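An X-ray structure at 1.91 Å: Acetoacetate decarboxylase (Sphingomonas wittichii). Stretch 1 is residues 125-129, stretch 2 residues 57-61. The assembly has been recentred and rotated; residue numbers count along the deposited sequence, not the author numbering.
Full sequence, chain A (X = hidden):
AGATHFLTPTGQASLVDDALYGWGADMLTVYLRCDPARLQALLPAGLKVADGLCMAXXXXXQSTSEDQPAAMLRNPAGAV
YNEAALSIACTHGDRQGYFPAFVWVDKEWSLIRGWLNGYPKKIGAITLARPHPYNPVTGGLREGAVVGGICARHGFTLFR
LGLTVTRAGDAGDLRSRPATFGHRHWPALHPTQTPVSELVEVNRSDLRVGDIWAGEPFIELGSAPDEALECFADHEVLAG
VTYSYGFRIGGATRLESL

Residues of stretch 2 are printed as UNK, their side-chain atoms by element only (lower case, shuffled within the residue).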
ATOM      1  N   ALA A 125      -5.948  -5.849  -1.460  1.00 26.63           N
ATOM      2  CA  ALA A 125      -4.567  -6.282  -1.313  1.00 29.52           C
ATOM      3  C   ALA A 125      -4.593  -7.796  -1.424  1.00 29.04           C
ATOM      4  O   ALA A 125      -5.407  -8.443  -0.762  1.00 28.03           O
ATOM      5  CB  ALA A 125      -3.991  -5.831   0.041  1.00 35.20           C
ATOM      6  N   ILE A 126      -3.801  -8.345  -2.330  1.00 26.51           N
ATOM      7  CA  ILE A 126      -3.848  -9.769  -2.662  1.00 25.84           C
ATOM      8  C   ILE A 126      -2.433 -10.312  -2.688  1.00 29.37           C
ATOM      9  O   ILE A 126      -1.556  -9.721  -3.317  1.00 28.66           O
ATOM     10  CB  ILE A 126      -4.501 -10.030  -4.032  1.00 25.18           C
ATOM     11  CG1 ILE A 126      -5.927  -9.473  -4.060  1.00 29.14           C
ATOM     12  CG2 ILE A 126      -4.522 -11.537  -4.327  1.00 24.25           C
ATOM     13  CD1 ILE A 126      -6.040  -8.191  -4.828  1.00 28.69           C
ATOM     14  N   THR A 127      -2.211 -11.444  -2.021  1.00 26.23           N
ATOM     15  CA  THR A 127      -0.914 -12.108  -2.091  1.00 23.37           C
ATOM     16  C   THR A 127      -1.101 -13.562  -2.484  1.00 24.10           C
ATOM     17  O   THR A 127      -1.913 -14.265  -1.881  1.00 24.06           O
ATOM     18  CB  THR A 127      -0.182 -12.090  -0.743  1.00 29.95           C
ATOM     19  OG1 THR A 127       0.114 -10.743  -0.342  1.00 35.01           O
ATOM     20  CG2 THR A 127       1.101 -12.914  -0.879  1.00 28.95           C
ATOM     21  N   LEU A 128      -0.329 -14.001  -3.471  1.00 25.19           N
ATOM     22  CA  LEU A 128      -0.159 -15.419  -3.799  1.00 27.52           C
ATOM     23  C   LEU A 128       1.266 -15.812  -3.443  1.00 28.17           C
ATOM     24  O   LEU A 128       2.219 -15.188  -3.922  1.00 33.45           O
ATOM     25  CB  LEU A 128      -0.410 -15.678  -5.280  1.00 27.34           C
ATOM     26  CG  LEU A 128      -0.067 -17.124  -5.712  1.00 29.13           C
ATOM     27  CD1 LEU A 128      -0.964 -18.127  -5.016  1.00 31.95           C
ATOM     28  CD2 LEU A 128      -0.210 -17.280  -7.207  1.00 33.01           C
ATOM     29  N   ALA A 129       1.428 -16.814  -2.586  1.00 24.97           N
ATOM     30  CA  ALA A 129       2.751 -17.322  -2.251  1.00 23.49           C
ATOM     31  C   ALA A 129       2.880 -18.768  -2.708  1.00 25.72           C
ATOM     32  O   ALA A 129       2.092 -19.618  -2.290  1.00 27.64           O
ATOM     33  CB  ALA A 129       3.040 -17.242  -0.757  1.00 28.41           C
ATOM     34  N   UNK A  57     -10.236 -18.319  -6.660  1.00 29.30           N
ATOM     35  CA  UNK A  57      -8.820 -18.311  -7.008  1.00 26.77           C
ATOM     36  C   UNK A  57      -8.104 -17.089  -6.476  1.00 34.70           C
ATOM     37  O   UNK A  57      -8.692 -16.020  -6.270  1.00 30.58           O
ATOM     38  c   UNK A  57      -8.560 -18.422  -8.536  1.00 32.91           C
ATOM     39  o   UNK A  57      -9.969 -14.004 -11.782  1.00 37.72           O
ATOM     40  c   UNK A  57      -8.140 -16.083  -9.419  1.00 28.28           C
ATOM     41  c   UNK A  57      -8.490 -14.995 -10.211  1.00 25.24           C
ATOM     42  c   UNK A  57      -9.629 -15.056 -10.976  1.00 36.04           C
ATOM     43  c   UNK A  57      -8.932 -17.221  -9.384  1.00 34.27           C
ATOM     44  c   UNK A  57     -10.060 -17.243 -10.171  1.00 31.45           C
ATOM     45  c   UNK A  57     -10.408 -16.172 -10.962  1.00 30.48           C
ATOM     46  N   UNK A  58      -6.803 -17.276  -6.284  1.00 30.61           N
ATOM     47  CA  UNK A  58      -5.856 -16.189  -6.098  1.00 24.37           C
ATOM     48  C   UNK A  58      -4.753 -16.390  -7.119  1.00 29.62           C
ATOM     49  O   UNK A  58      -4.210 -17.496  -7.230  1.00 32.66           O
ATOM     50  c   UNK A  58      -4.208 -15.075  -4.600  1.00 32.87           C
ATOM     51  c   UNK A  58      -6.328 -16.076  -3.636  1.00 29.45           C
ATOM     52  c   UNK A  58      -5.239 -16.178  -4.689  1.00 27.22           C
ATOM     53  N   UNK A  59      -4.449 -15.356  -7.885  1.00 26.64           N
ATOM     54  CA  UNK A  59      -3.434 -15.462  -8.918  1.00 21.71           C
ATOM     55  C   UNK A  59      -2.523 -14.257  -8.989  1.00 35.27           C
ATOM     56  O   UNK A  59      -2.885 -13.124  -8.615  1.00 27.24           O
ATOM     57  N   UNK A  60      -1.332 -14.518  -9.506  1.00 25.61           N
ATOM     58  CA  UNK A  60      -0.353 -13.494  -9.864  1.00 23.53           C
ATOM     59  C   UNK A  60      -0.255 -13.424 -11.376  1.00 30.20           C
ATOM     60  O   UNK A  60       0.129 -14.413 -12.027  1.00 28.84           O
ATOM     61  c   UNK A  60       1.005 -13.819  -9.218  1.00 25.44           C
ATOM     62  N   UNK A  61      -0.609 -12.262 -11.929  1.00 24.18           N
ATOM     63  CA  UNK A  61      -0.787 -12.063 -13.357  1.00 21.94           C
ATOM     64  C   UNK A  61       0.258 -11.113 -13.909  1.00 32.25           C
ATOM     65  O   UNK A  61       0.707 -10.174 -13.243  1.00 26.35           O
ATOM     66  c   UNK A  61      -5.343 -14.250 -12.833  1.00 27.04           C
ATOM     67  c   UNK A  61      -3.894 -13.163 -14.410  1.00 26.26           C
ATOM     68  c   UNK A  61      -2.192 -11.504 -13.684  1.00 24.07           C
ATOM     69  c   UNK A  61      -4.787 -13.539 -11.815  1.00 26.12           C
ATOM     70  c   UNK A  61      -3.304 -12.431 -13.393  1.00 25.56           C
ATOM     71  c   UNK A  61      -3.743 -12.615 -12.095  1.00 24.17           C
ATOM     72  c   UNK A  61      -4.905 -14.067 -14.135  1.00 29.19           C
TER

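Position 57 carries eight side-chain atoms, seven carbons and one oxygen. One carbon leads into a ring of six carbons, and the oxygen sits on the ring at the far end. None of these atoms touches stretch 1; the nearest, a ring carbon beside the ring's attachment point, is 7.7 Å from Ile-126 CG2. A six-carbon ring bearing a single oxygen is a phenol, so the residue is Tyr-57. Its OH is hydrogen-bonded elsewhere in the structure.

Position 58 has three side-chain carbons. One is bonded to CA and carries the other two, so the branch is at CB. The CA-to-CB bond points toward stretch 1. One branch carbon lies 3.6 Å from Ile-126 CG2, and the same carbon lies 3.6 Å from Thr-127 O and 3.9 Å from Leu-128 CB. Three carbons forked at CB, with no heteroatom, identify Val-58. The carbon that makes these contacts is CG1, and chi1 is t.

Position 59 has backbone atoms alone. Its CA lies 4.1 Å from Leu-128 CD2, within contact range. The absence of any side-chain atom identifies Gly-59. An ideal CB here would point away from stretch 1, 5.2 Å from Leu-128 CD2. It would clash on its own strand, 2.7 Å from a ring carbon of position 61.

Position 60 has one side-chain carbon, the CB, and it points toward stretch 1. It lies 4.2 Å from Leu-128 CD2, while the backbone N of position 60 is closer to that CD2, at 3.8 Å. A single carbon identifies Ala-60.

Position 61 has seven side-chain carbons, one leading into a six-membered ring with no heteroatom. Its nearest ring carbon is 7.5 Å from Leu-128 CD2, out of contact. This is Phe-61. Its CE1 is the atom that a CB on Gly-59 would meet.

The two strands cross at 85°, nearly perpendicular, with their axes 6.3 Å apart at closest approach. No hydrogen bond links them. The contact therefore rests on apolar packing and buries 211 Å² in total. Val-58 meets Ile-126 and Leu-128, whose CA-to-CB bonds both point toward stretch 2, although the end of Ile-126 leads away. Thr-127, between them, points its CB away and offers its backbone O to Val-58 CG1. Leu-128 reaches past Val-58 with CD2 to touch Gly-59 and Ala-60. Gly-59 CA is 6.1 Å from Leu-128 CA, the nearest CA pair across the stretches.

Stretch 2, residues 57-61: YVGAF
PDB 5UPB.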